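Endoglucanase(Endo-1,4-beta-glucanase)protein (Pseudomonas stutzeri, PDB 6R2J) probably hydrolyses internal beta-1,4-glycosidic bonds of cellulose, as a family 5 endoglucanase seen here with cellobiose bound. Local coordinates at residues Leu54-Phe59 / Lys247-Glu252; Leu96-Tyr101 / Asp140-Pro145; Phe173-Arg178 / Ile202-Leu207; Ser181-Pro186 / Ala234-Glu239. All blocks are in the same frame, centred on the assembly; numbering follows the deposited sequence.

Contact 1 of 4, residues Leu54-Phe59 / Lys247-Glu252; sequences LIRFPF and KGFLGE
Arg56 meets Glu252 through one terminal nitrogen: NH1 of Arg56 stands 2.9 Å from OE2 of Glu252 in a salt bridge that uses the anti lone pair of that oxygen. The two side chains cross at about a right angle, their flat ends turned 62° apart. Arg56 has CG anti to the backbone N (chi1 177°) and runs extended to NE; on the way its CD passes 3.7 Å from Gly251 O and touches the edge of the Phe249 ring at CE2. This polar end is the tight part. Asp140, Glu175, Asn143 and Asn17 also bind the guanidinium, while Glu252 is bound as well through OE1 to Tyr208 OH and through OE2 to the TRS molecule, on the ligand-pocket side. Toward Leu54 the contact is looser, a single apolar approach of Leu54 CD2 to Phe249 CE1 at 4.2 Å. An alanine in place of Arg56 would probably leave the carboxylates of Glu252, Asp140 and Glu175 without the cation they share. Strands 54-59 and 248-252 are not neighbours in the sheet, their axes 9.0 Å apart, so the bridge spans the inside of the barrel, in the buried polar core of a TIM-barrel glycosidase.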
# COMPACT_ATOMS: atom_id res chain seq x y z
N LEU A 54 8.07 1.28 8.24
CA LEU A 54 7.42 1.34 6.95
C LEU A 54 5.94 1.64 7.13
O LEU A 54 5.26 0.99 7.94
CB LEU A 54 7.63 0.01 6.21
CG LEU A 54 7.06 -0.19 4.80
CD1 LEU A 54 7.86 0.71 3.86
CD2 LEU A 54 7.07 -1.64 4.36
N ILE A 55 5.45 2.60 6.36
CA ILE A 55 4.06 3.04 6.41
C ILE A 55 3.55 3.18 4.98
O ILE A 55 4.20 3.81 4.14
CB ILE A 55 3.93 4.39 7.14
CG1 ILE A 55 4.50 4.28 8.56
CG2 ILE A 55 2.47 4.85 7.14
CD1 ILE A 55 3.62 3.54 9.53
N ARG A 56 2.38 2.61 4.72
CA ARG A 56 1.64 2.86 3.50
C ARG A 56 0.47 3.76 3.86
O ARG A 56 -0.29 3.47 4.79
CB ARG A 56 1.14 1.56 2.85
CG ARG A 56 0.26 1.83 1.58
CD ARG A 56 0.03 0.52 0.90
NE ARG A 56 -0.74 0.50 -0.35
CZ ARG A 56 -2.02 0.19 -0.45
NH1 ARG A 56 -2.75 -0.07 0.63
NH2 ARG A 56 -2.57 0.09 -1.65
N PHE A 57 0.33 4.87 3.15
CA PHE A 57 -0.67 5.87 3.54
C PHE A 57 -1.65 6.17 2.41
O PHE A 57 -1.32 6.95 1.50
CB PHE A 57 -0.00 7.15 4.02
CG PHE A 57 -0.97 8.11 4.63
CD1 PHE A 57 -1.47 7.86 5.90
CD2 PHE A 57 -1.45 9.19 3.93
CE1 PHE A 57 -2.39 8.72 6.51
CE2 PHE A 57 -2.41 10.04 4.51
CZ PHE A 57 -2.86 9.81 5.81
N PRO A 58 -2.87 5.61 2.46
CA PRO A 58 -3.88 5.93 1.43
C PRO A 58 -4.43 7.37 1.53
O PRO A 58 -4.67 7.91 2.62
CB PRO A 58 -4.99 4.89 1.67
CG PRO A 58 -4.34 3.79 2.49
CD PRO A 58 -3.29 4.48 3.33
N PHE A 59 -4.64 7.96 0.35
CA PHE A 59 -5.35 9.21 0.16
C PHE A 59 -6.13 9.02 -1.14
O PHE A 59 -5.92 8.04 -1.89
CB PHE A 59 -4.35 10.36 0.15
CG PHE A 59 -3.53 10.41 -1.09
CD1 PHE A 59 -2.42 9.60 -1.22
CD2 PHE A 59 -3.92 11.21 -2.16
CE1 PHE A 59 -1.68 9.62 -2.39
CE2 PHE A 59 -3.21 11.23 -3.33
CZ PHE A 59 -2.07 10.45 -3.45
N LYS A 247 10.91 -6.69 -8.36
CA LYS A 247 10.81 -6.56 -6.91
C LYS A 247 9.35 -6.51 -6.49
O LYS A 247 8.53 -5.91 -7.17
CB LYS A 247 11.52 -5.31 -6.37
CG LYS A 247 13.00 -5.22 -6.69
CD LYS A 247 13.47 -3.77 -6.59
CE LYS A 247 12.84 -2.86 -7.68
NZ LYS A 247 13.42 -1.48 -7.64
N GLY A 248 9.04 -7.10 -5.34
CA GLY A 248 7.67 -7.12 -4.86
C GLY A 248 7.36 -6.45 -3.53
O GLY A 248 8.25 -6.20 -2.71
N PHE A 249 6.07 -6.24 -3.29
CA PHE A 249 5.55 -5.59 -2.09
C PHE A 249 4.14 -6.16 -1.91
O PHE A 249 3.32 -6.11 -2.84
CB PHE A 249 5.60 -4.06 -2.26
CG PHE A 249 4.95 -3.29 -1.14
CD1 PHE A 249 5.16 -3.63 0.20
CD2 PHE A 249 4.11 -2.23 -1.43
CE1 PHE A 249 4.56 -2.91 1.24
CE2 PHE A 249 3.48 -1.52 -0.40
CZ PHE A 249 3.71 -1.86 0.94
N LEU A 250 3.87 -6.75 -0.75
CA LEU A 250 2.51 -7.15 -0.41
C LEU A 250 1.84 -6.03 0.38
O LEU A 250 1.86 -6.00 1.62
CB LEU A 250 2.52 -8.45 0.37
CG LEU A 250 1.16 -9.14 0.35
CD1 LEU A 250 0.82 -9.80 -1.03
CD2 LEU A 250 1.10 -10.14 1.50
N GLY A 251 1.23 -5.10 -0.36
CA GLY A 251 0.78 -3.83 0.21
C GLY A 251 -0.40 -3.90 1.14
O GLY A 251 -0.69 -2.93 1.85
N GLU A 252 -1.14 -5.00 1.11
CA GLU A 252 -2.19 -5.18 2.09
C GLU A 252 -2.42 -6.65 2.37
O GLU A 252 -2.33 -7.49 1.48
CB GLU A 252 -3.55 -4.70 1.61
CG GLU A 252 -3.67 -3.22 1.42
CD GLU A 252 -5.04 -2.83 0.98
OE1 GLU A 252 -5.98 -3.67 1.14
OE2 GLU A 252 -5.17 -1.71 0.44

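Contact 2 of 4, residues Leu96-Tyr101 / Asp140-Pro145; sequences LDMHNY and DIMNEP. With BGC (beta-D-glucopyranose), chain E; TRS (2-amino-2-hydroxymethyl-propane-1,3-diol), chain G.
The ring of His99 and the amide of Asn143 lie stacked, their planes only 20° apart, with Asn143 ND2 over one face of the imidazole and toward its rim. At the edge of that ring sit Asp97 CG and C1 of the bound TRS molecule. Tyr101 takes the same amide nitrogen over a face of its own: Tyr101 CE1 is 3.3 Å from Asn143 ND2, but here ring and amide are turned almost perpendicular, and TRS O3 is at the ring edge. Asn143 reaches this slot with CG anti to its backbone N (chi1 178°), and its OD1 accepts from Arg56. Nearer the start of both segments, a parallel bridge pairs Asp97 with Asp140, Asp140 N bonding Leu96 O at 2.7 Å. Farther on, Asn143 N binds Met98 O at 2.9 Å, and Met98 SD touches Met142 CE. His99 ND1 donates to the syn lone pair of Asp97 OD2 at 2.6 Å, which fixes the turn of the imidazole. Asp97 OD1 and Asp140 OD2, 4.3 Å apart, are like charges that Arg56, salt-bridged to Asp140, is likely to ease. TRS, probably a crystallisation additive, is held at its O3 by Tyr101 OH (2.7 Å), at its O1 by Asn143 ND2 (3.0 Å) and at its amine by Glu144 OE2, which His206 ND1 also bonds. Glu144 lines the glycan pocket, and these donors and acceptors are consistent with a polar sugar-binding site.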
# COMPACT_ATOMS: atom_id res chain seq x y z
N LEU A 96 3.01 6.85 -0.24
CA LEU A 96 1.76 7.54 -0.54
C LEU A 96 0.96 6.75 -1.57
O LEU A 96 1.44 6.45 -2.66
CB LEU A 96 2.03 8.96 -1.05
CG LEU A 96 2.66 9.87 0.00
CD1 LEU A 96 2.81 11.26 -0.61
CD2 LEU A 96 1.86 9.94 1.28
N ASP A 97 -0.28 6.42 -1.22
CA ASP A 97 -1.09 5.50 -2.01
C ASP A 97 -2.31 6.26 -2.48
O ASP A 97 -3.17 6.63 -1.66
CB ASP A 97 -1.50 4.33 -1.11
CG ASP A 97 -2.81 3.65 -1.54
OD1 ASP A 97 -3.11 3.59 -2.78
OD2 ASP A 97 -3.54 3.27 -0.54
N MET A 98 -2.41 6.50 -3.80
CA MET A 98 -3.61 7.08 -4.39
C MET A 98 -4.67 5.97 -4.45
O MET A 98 -4.65 5.11 -5.34
CB MET A 98 -3.34 7.68 -5.76
CG MET A 98 -4.60 8.19 -6.44
SD MET A 98 -4.34 9.11 -7.98
CE MET A 98 -3.46 10.59 -7.46
N HIS A 99 -5.59 6.00 -3.51
CA HIS A 99 -6.44 4.85 -3.18
C HIS A 99 -7.72 4.87 -4.02
O HIS A 99 -8.85 4.89 -3.50
CB HIS A 99 -6.75 4.93 -1.69
CG HIS A 99 -7.03 3.62 -1.03
ND1 HIS A 99 -6.07 2.66 -0.86
CD2 HIS A 99 -8.16 3.14 -0.46
CE1 HIS A 99 -6.59 1.63 -0.22
NE2 HIS A 99 -7.86 1.90 0.05
N ASN A 100 -7.53 4.80 -5.35
CA ASN A 100 -8.60 5.19 -6.26
C ASN A 100 -9.19 4.13 -7.19
O ASN A 100 -10.10 4.47 -7.97
CB ASN A 100 -8.17 6.41 -7.09
CG ASN A 100 -8.57 7.73 -6.46
OD1 ASN A 100 -7.97 8.16 -5.51
ND2 ASN A 100 -9.61 8.34 -6.97
N TYR A 101 -8.74 2.89 -7.16
CA TYR A 101 -9.46 1.79 -7.82
C TYR A 101 -9.60 1.97 -9.34
O TYR A 101 -10.57 1.49 -9.93
CB TYR A 101 -10.85 1.62 -7.20
CG TYR A 101 -10.82 1.34 -5.72
CD1 TYR A 101 -10.54 0.09 -5.23
CD2 TYR A 101 -11.04 2.34 -4.81
CE1 TYR A 101 -10.48 -0.15 -3.88
CE2 TYR A 101 -10.98 2.11 -3.46
CZ TYR A 101 -10.69 0.87 -2.99
OH TYR A 101 -10.64 0.66 -1.63
N ASP A 140 2.66 4.88 -4.54
CA ASP A 140 1.76 3.80 -4.95
C ASP A 140 0.70 4.51 -5.78
O ASP A 140 -0.27 5.07 -5.26
CB ASP A 140 1.26 3.11 -3.69
CG ASP A 140 0.49 1.84 -3.97
OD1 ASP A 140 0.01 1.64 -5.13
OD2 ASP A 140 0.33 1.06 -2.99
N ILE A 141 0.95 4.56 -7.09
CA ILE A 141 0.18 5.44 -7.96
C ILE A 141 -1.28 5.04 -8.09
O ILE A 141 -2.11 5.87 -8.49
CB ILE A 141 0.87 5.59 -9.33
CG1 ILE A 141 0.98 4.25 -10.06
CG2 ILE A 141 2.27 6.16 -9.20
CD1 ILE A 141 1.38 4.37 -11.52
N MET A 142 -1.65 3.81 -7.76
CA MET A 142 -3.07 3.46 -7.77
C MET A 142 -3.32 2.21 -6.94
O MET A 142 -2.68 1.19 -7.17
CB MET A 142 -3.56 3.18 -9.20
CG MET A 142 -5.06 2.92 -9.35
SD MET A 142 -6.03 4.27 -8.69
CE MET A 142 -5.36 5.68 -9.57
N ASN A 143 -4.30 2.28 -6.06
CA ASN A 143 -4.79 1.14 -5.31
C ASN A 143 -5.84 0.33 -6.09
O ASN A 143 -6.83 0.87 -6.61
CB ASN A 143 -5.37 1.63 -3.97
CG ASN A 143 -5.96 0.50 -3.10
OD1 ASN A 143 -5.21 -0.26 -2.52
ND2 ASN A 143 -7.30 0.39 -3.03
N GLU A 144 -5.60 -0.97 -6.17
CA GLU A 144 -6.59 -1.95 -6.60
C GLU A 144 -7.38 -1.58 -7.87
O GLU A 144 -8.62 -1.53 -7.83
CB GLU A 144 -7.50 -2.36 -5.47
CG GLU A 144 -6.73 -3.09 -4.34
CD GLU A 144 -7.60 -3.64 -3.20
OE1 GLU A 144 -8.84 -3.46 -3.20
OE2 GLU A 144 -7.00 -4.24 -2.27
N PRO A 145 -6.71 -1.40 -9.00
CA PRO A 145 -7.44 -1.33 -10.27
C PRO A 145 -8.34 -2.53 -10.45
O PRO A 145 -7.96 -3.66 -10.17
CB PRO A 145 -6.34 -1.31 -11.34
CG PRO A 145 -5.05 -1.38 -10.62
CD PRO A 145 -5.25 -1.31 -9.14
C2 BGC E . -9.18 -9.36 -4.57
C3 BGC E . -7.72 -9.01 -4.52
C4 BGC E . -7.65 -7.91 -3.51
C5 BGC E . -8.63 -7.94 -2.38
C6 BGC E . -8.23 -6.75 -1.55
C1 BGC E . -10.21 -9.20 -3.43
O2 BGC E . -9.24 -10.63 -5.32
O3 BGC E . -7.21 -8.57 -5.78
O4 BGC E . -6.27 -7.99 -3.25
O5 BGC E . -10.01 -7.80 -2.97
O6 BGC E . -9.37 -6.41 -0.72
C TRS G . -8.99 -2.55 0.79
C1 TRS G . -8.19 -1.29 0.46
C2 TRS G . -8.79 -2.99 2.26
C3 TRS G . -10.50 -2.32 0.51
N TRS G . -8.46 -3.64 -0.06
O1 TRS G . -7.47 -1.48 -0.73
O2 TRS G . -9.31 -4.29 2.49
O3 TRS G . -10.68 -1.87 -0.82

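Contact 3 of 4, residues Phe173-Arg178 / Ile202-Leu207; sequences FIEGER and IYEAHL. With BGC (beta-D-glucopyranose), chain E; BGC (beta-D-glucopyranose), chain B.
Glu175 and Glu204 lie side by side on neighbouring parallel strands of the TIM barrel, 171-175 and 201-206, consecutive in the chain and joined as a beta-alpha-beta unit. In Glu175, CB lies 3.7 Å from Glu204 O. CG, set anti to the carbonyl carbon (chi1 -58°), stays beside that oxygen at 3.6 Å from Glu204 O. From there the chain is extended, and Glu175 CD comes 3.8 Å from Glu204 CD. At the tip the two oxygens part company. OE1 of Glu175 approaches His206 CE1 at 3.3 Å and also accepts the backbone N-H of Glu144, whereas OE2 of Glu175 is 3.5 Å from Glu204 OE2, a pair of like charges that Arg56, salt-bridged to OE2 of Glu175, would probably help to balance. On the same face of the sheet Phe173 packs beside Ile202, CE2 of Phe173 being 3.9 Å from CD1 of Ile202; on the other face Ile174 lies against the ring of Tyr203. Between the strands Ile174 N binds Ile202 O, and Glu204 N binds Ile174 O. Past the strand, Arg178 NH2 donates to O6 of the chain B glucose at 2.6 Å. His206 is held from two directions: its ND1 bonds Glu144 OE2, and NE2 of His206 donates in the ring plane to Glu204 OE2 at 3.0 Å, meeting the carboxylate from above its plane, 35° out of it.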
# COMPACT_ATOMS: atom_id res chain seq x y z
N PHE A 173 5.40 2.26 -6.92
CA PHE A 173 4.74 0.98 -6.68
C PHE A 173 3.59 0.79 -7.67
O PHE A 173 2.68 1.64 -7.77
CB PHE A 173 4.30 0.89 -5.22
CG PHE A 173 5.47 0.99 -4.26
CD1 PHE A 173 6.06 2.20 -3.96
CD2 PHE A 173 6.02 -0.15 -3.67
CE1 PHE A 173 7.13 2.27 -3.12
CE2 PHE A 173 7.09 -0.06 -2.79
CZ PHE A 173 7.64 1.14 -2.54
N ILE A 174 3.66 -0.32 -8.39
CA ILE A 174 2.73 -0.64 -9.45
C ILE A 174 1.86 -1.82 -9.01
O ILE A 174 2.35 -2.94 -8.81
CB ILE A 174 3.46 -0.96 -10.77
CG1 ILE A 174 4.42 0.18 -11.16
CG2 ILE A 174 2.43 -1.23 -11.92
CD1 ILE A 174 3.77 1.51 -11.47
N GLU A 175 0.56 -1.58 -8.90
CA GLU A 175 -0.44 -2.62 -8.74
C GLU A 175 -0.98 -3.08 -10.11
O GLU A 175 -0.80 -2.42 -11.15
CB GLU A 175 -1.57 -2.09 -7.84
CG GLU A 175 -1.02 -1.67 -6.47
CD GLU A 175 -2.07 -1.30 -5.46
OE1 GLU A 175 -3.09 -2.01 -5.39
OE2 GLU A 175 -1.86 -0.29 -4.72
N GLY A 176 -1.61 -4.26 -10.08
CA GLY A 176 -2.23 -4.84 -11.25
C GLY A 176 -3.74 -4.97 -11.11
O GLY A 176 -4.36 -4.63 -10.10
N GLU A 177 -4.32 -5.49 -12.17
CA GLU A 177 -5.75 -5.67 -12.32
C GLU A 177 -6.27 -6.76 -11.36
O GLU A 177 -5.53 -7.34 -10.53
CB GLU A 177 -6.02 -5.87 -13.82
CG GLU A 177 -7.39 -6.17 -14.35
CD GLU A 177 -8.46 -5.14 -14.06
OE1 GLU A 177 -9.27 -5.51 -13.22
OE2 GLU A 177 -8.55 -4.04 -14.68
N ARG A 178 -7.59 -6.96 -11.42
CA ARG A 178 -8.29 -7.85 -10.51
C ARG A 178 -8.02 -7.50 -9.04
O ARG A 178 -7.75 -8.37 -8.22
CB ARG A 178 -7.96 -9.32 -10.76
CG ARG A 178 -9.13 -10.24 -10.36
CD ARG A 178 -8.63 -11.51 -9.72
NE ARG A 178 -9.69 -12.13 -8.91
CZ ARG A 178 -10.16 -11.63 -7.77
NH1 ARG A 178 -9.63 -10.48 -7.27
NH2 ARG A 178 -11.15 -12.26 -7.12
N ILE A 202 8.57 -1.10 -8.14
CA ILE A 202 8.25 -2.33 -7.41
C ILE A 202 6.79 -2.65 -7.68
O ILE A 202 5.93 -1.76 -7.73
CB ILE A 202 8.55 -2.21 -5.90
CG1 ILE A 202 10.05 -1.90 -5.74
CG2 ILE A 202 8.13 -3.45 -5.17
CD1 ILE A 202 10.43 -1.30 -4.36
N TYR A 203 6.50 -3.94 -7.85
CA TYR A 203 5.16 -4.43 -8.12
C TYR A 203 4.53 -4.86 -6.82
O TYR A 203 5.20 -5.31 -5.90
CB TYR A 203 5.17 -5.57 -9.12
CG TYR A 203 5.56 -5.07 -10.47
CD1 TYR A 203 6.91 -5.00 -10.82
CD2 TYR A 203 4.61 -4.60 -11.38
CE1 TYR A 203 7.29 -4.52 -12.05
CE2 TYR A 203 4.98 -4.14 -12.63
CZ TYR A 203 6.33 -4.10 -12.97
OH TYR A 203 6.74 -3.65 -14.21
N GLU A 204 3.23 -4.66 -6.72
CA GLU A 204 2.57 -4.70 -5.43
C GLU A 204 1.23 -5.37 -5.62
O GLU A 204 0.43 -4.93 -6.45
CB GLU A 204 2.29 -3.32 -4.86
CG GLU A 204 1.23 -3.38 -3.76
CD GLU A 204 0.90 -2.00 -3.17
OE1 GLU A 204 1.47 -0.97 -3.63
OE2 GLU A 204 0.04 -1.95 -2.27
N ALA A 205 0.97 -6.39 -4.79
CA ALA A 205 -0.28 -7.12 -4.75
C ALA A 205 -0.82 -7.10 -3.33
O ALA A 205 -0.09 -6.81 -2.37
CB ALA A 205 -0.11 -8.60 -5.16
N HIS A 206 -2.10 -7.48 -3.23
CA HIS A 206 -2.86 -7.57 -1.99
C HIS A 206 -3.29 -9.01 -1.81
O HIS A 206 -3.43 -9.75 -2.78
CB HIS A 206 -4.08 -6.65 -2.03
CG HIS A 206 -3.69 -5.20 -2.11
ND1 HIS A 206 -4.59 -4.18 -2.30
CD2 HIS A 206 -2.47 -4.61 -2.03
CE1 HIS A 206 -3.94 -3.03 -2.34
NE2 HIS A 206 -2.66 -3.26 -2.14
N LEU A 207 -3.48 -9.40 -0.55
CA LEU A 207 -3.75 -10.80 -0.27
C LEU A 207 -4.48 -10.92 1.06
O LEU A 207 -3.96 -10.50 2.10
CB LEU A 207 -2.42 -11.58 -0.23
CG LEU A 207 -2.40 -13.10 0.01
CD1 LEU A 207 -1.05 -13.65 -0.53
CD2 LEU A 207 -2.64 -13.45 1.48
C2 BGC E . -9.18 -9.36 -4.57
C3 BGC E . -7.72 -9.01 -4.52
C4 BGC E . -7.65 -7.91 -3.51
C5 BGC E . -8.63 -7.94 -2.38
C6 BGC E . -8.23 -6.75 -1.55
C1 BGC E . -10.21 -9.20 -3.43
O2 BGC E . -9.24 -10.63 -5.32
O3 BGC E . -7.21 -8.57 -5.78
O4 BGC E . -6.27 -7.99 -3.25
O5 BGC E . -10.01 -7.80 -2.97
O6 BGC E . -9.37 -6.41 -0.72
C2 BGC B . -14.04 -7.28 -3.50
C3 BGC B . -12.58 -7.46 -3.79
C4 BGC B . -12.46 -8.96 -3.87
C5 BGC B . -13.37 -9.60 -4.97
C6 BGC B . -13.37 -11.15 -4.99
C1 BGC B . -14.87 -7.67 -4.73
O1 BGC B . -16.23 -7.37 -4.68
O2 BGC B . -14.41 -5.95 -3.19
O3 BGC B . -11.66 -7.08 -2.76
O4 BGC B . -11.23 -9.61 -4.18
O5 BGC B . -14.77 -9.14 -5.09
O6 BGC B . -12.04 -11.57 -4.76

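Contact 4 of 4, residues Ser181-Pro186 / Ala234-Glu239; sequences SAYHWP and ARPFIE. With BGC (beta-D-glucopyranose), chain E.
Trp185 and Phe237 both carry CG anti to the backbone N (chi1 -169° and 177°), and from these settings the two aromatic side chains cross obliquely between the loop-and-helix segment 181-186 and the outer helix 229-244 of the TIM barrel. The result is an edge-to-face pair: the edge of Phe237 points at the indole face, the centroids of its ring and the six-membered ring of Trp185 are 4.8 Å apart, and the planes make 57°. Phe237 CE1 sits over the centre of the indole, while CD1 of Phe237 is 3.6 Å from CD2 of Trp185. Around the aromatics the contact is mostly apolar and close. Ala182 CB meets Phe237 CB at 3.9 Å, and the backbone oxygen of Ala182 also rests against that same carbon. Trp185 reaches inward to Tyr203 and Ala205 of strand 201-206, with Trp240 edge-to-face on it; Phe237 touches Ala205 too, so the pair lies between helix 229-244 and the sheet. An alanine at Trp185 would probably open a gap beside the CD1-CE1 edge of Phe237, leaving that edge without the face it meets. At Pro236, which has no N-H to give, helix 229-244 is kinked; the proline ring faces the other segment, CG of Pro236 4.2 Å from CD1 of Tyr183. On the pocket side, Ser181 OG and His184 ND1 share a hydrogen bond of 2.6 Å. The two prolines also cross, Pro186 CG resting 3.6 Å from Pro236 CB, and Pro236 CB in turn lying 3.5 Å from Tyr183 O.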
# COMPACT_ATOMS: atom_id res chain seq x y z
N SER A 181 -4.90 -8.59 -6.82
CA SER A 181 -4.81 -9.88 -6.17
C SER A 181 -3.48 -10.59 -6.45
O SER A 181 -3.07 -10.76 -7.59
CB SER A 181 -5.95 -10.75 -6.70
OG SER A 181 -5.80 -12.09 -6.29
N ALA A 182 -2.85 -11.04 -5.37
CA ALA A 182 -1.60 -11.78 -5.50
C ALA A 182 -1.83 -13.17 -6.08
O ALA A 182 -1.07 -13.63 -6.94
CB ALA A 182 -0.95 -11.88 -4.12
N TYR A 183 -2.89 -13.86 -5.64
CA TYR A 183 -3.16 -15.21 -6.12
C TYR A 183 -3.40 -15.22 -7.62
O TYR A 183 -2.93 -16.11 -8.34
CB TYR A 183 -4.38 -15.77 -5.36
CG TYR A 183 -4.80 -17.12 -5.85
CD1 TYR A 183 -4.08 -18.26 -5.51
CD2 TYR A 183 -5.90 -17.26 -6.70
CE1 TYR A 183 -4.43 -19.51 -6.00
CE2 TYR A 183 -6.24 -18.50 -7.20
CZ TYR A 183 -5.52 -19.60 -6.84
OH TYR A 183 -5.86 -20.83 -7.32
N HIS A 184 -4.12 -14.21 -8.12
CA HIS A 184 -4.53 -14.17 -9.51
C HIS A 184 -3.50 -13.50 -10.41
O HIS A 184 -3.70 -13.50 -11.63
CB HIS A 184 -5.87 -13.41 -9.64
CG HIS A 184 -7.01 -14.06 -8.89
ND1 HIS A 184 -7.43 -13.64 -7.64
CD2 HIS A 184 -7.81 -15.10 -9.22
CE1 HIS A 184 -8.43 -14.40 -7.23
NE2 HIS A 184 -8.69 -15.29 -8.18
N TRP A 185 -2.43 -12.94 -9.82
CA TRP A 185 -1.48 -12.11 -10.55
C TRP A 185 -0.97 -12.75 -11.84
O TRP A 185 -0.97 -12.07 -12.88
CB TRP A 185 -0.33 -11.79 -9.58
CG TRP A 185 0.54 -10.77 -10.12
CD1 TRP A 185 1.54 -10.95 -11.04
CD2 TRP A 185 0.49 -9.39 -9.84
NE1 TRP A 185 2.09 -9.74 -11.37
CE2 TRP A 185 1.48 -8.76 -10.63
CE3 TRP A 185 -0.30 -8.60 -9.00
CZ2 TRP A 185 1.71 -7.37 -10.59
CZ3 TRP A 185 -0.07 -7.23 -8.96
CH2 TRP A 185 0.93 -6.63 -9.75
N PRO A 186 -0.52 -14.01 -11.84
CA PRO A 186 0.10 -14.56 -13.06
C PRO A 186 -0.89 -14.77 -14.17
O PRO A 186 -0.49 -14.88 -15.33
CB PRO A 186 0.69 -15.91 -12.62
CG PRO A 186 0.60 -15.94 -11.19
CD PRO A 186 -0.44 -14.95 -10.71
N ALA A 234 0.40 -16.08 -1.84
CA ALA A 234 1.54 -15.24 -2.17
C ALA A 234 2.36 -15.83 -3.30
O ALA A 234 2.89 -15.10 -4.16
CB ALA A 234 2.41 -15.06 -0.93
N ARG A 235 2.49 -17.16 -3.33
CA ARG A 235 3.48 -17.81 -4.19
C ARG A 235 3.29 -17.51 -5.68
O ARG A 235 4.31 -17.27 -6.36
CB ARG A 235 3.46 -19.33 -3.91
CG ARG A 235 4.38 -20.17 -4.76
CD ARG A 235 4.13 -21.66 -4.50
NE ARG A 235 3.99 -22.01 -3.08
CZ ARG A 235 2.91 -22.59 -2.54
NH1 ARG A 235 1.85 -22.89 -3.30
NH2 ARG A 235 2.91 -22.90 -1.23
N PRO A 236 2.09 -17.53 -6.23
CA PRO A 236 1.94 -17.15 -7.63
C PRO A 236 2.64 -15.84 -7.96
O PRO A 236 3.30 -15.73 -9.00
CB PRO A 236 0.42 -17.06 -7.77
CG PRO A 236 -0.11 -18.01 -6.74
CD PRO A 236 0.78 -17.80 -5.59
N PHE A 237 2.48 -14.85 -7.06
CA PHE A 237 2.98 -13.49 -7.25
C PHE A 237 4.50 -13.44 -7.15
O PHE A 237 5.17 -12.90 -8.04
CB PHE A 237 2.31 -12.59 -6.18
CG PHE A 237 2.77 -11.16 -6.17
CD1 PHE A 237 2.83 -10.42 -7.34
CD2 PHE A 237 3.16 -10.56 -4.98
CE1 PHE A 237 3.29 -9.12 -7.32
CE2 PHE A 237 3.63 -9.26 -4.95
CZ PHE A 237 3.69 -8.54 -6.12
N ILE A 238 5.05 -14.03 -6.07
CA ILE A 238 6.50 -14.17 -5.90
C ILE A 238 7.12 -14.86 -7.11
O ILE A 238 8.15 -14.42 -7.65
CB ILE A 238 6.80 -14.94 -4.59
CG1 ILE A 238 6.18 -14.19 -3.40
CG2 ILE A 238 8.30 -15.25 -4.48
CD1 ILE A 238 6.22 -12.70 -3.47
N GLU A 239 6.49 -15.93 -7.58
CA GLU A 239 7.04 -16.68 -8.70
C GLU A 239 7.03 -15.85 -9.97
O GLU A 239 7.98 -15.88 -10.75
CB GLU A 239 6.25 -17.97 -8.90
CG GLU A 239 6.59 -19.03 -7.85
CD GLU A 239 5.90 -20.32 -8.09
OE1 GLU A 239 5.25 -20.43 -9.14
OE2 GLU A 239 5.99 -21.22 -7.23
C2 BGC E . -9.18 -9.36 -4.57
C3 BGC E . -7.72 -9.01 -4.52
C4 BGC E . -7.65 -7.91 -3.51
C5 BGC E . -8.63 -7.94 -2.38
C6 BGC E . -8.23 -6.75 -1.55
C1 BGC E . -10.21 -9.20 -3.43
O2 BGC E . -9.24 -10.63 -5.32
O3 BGC E . -7.21 -8.57 -5.78
O4 BGC E . -6.27 -7.99 -3.25
O5 BGC E . -10.01 -7.80 -2.97
O6 BGC E . -9.37 -6.41 -0.72

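From the N terminus, strand 54-59 opens contact 1, which closes only when the chain reaches 247-252; the other three contacts fall within that long loop. Contact 2 comes first, closing between 96-101 and 140-145 before contact 3 opens. Contacts 3 and 4 then cross: 173-178 and 181-186 open in turn, 202-207 answers the first and 234-239 the second. Contacts 2 and 3 each join neighbouring strands at the barrel sheet, contact 1 spans the barrel interior and touches both, and contact 4 ties the outer helix 229-244 to the segment leaving strand 171-175. Bound glucose (chain E) is met from contacts 2, 3 and 4.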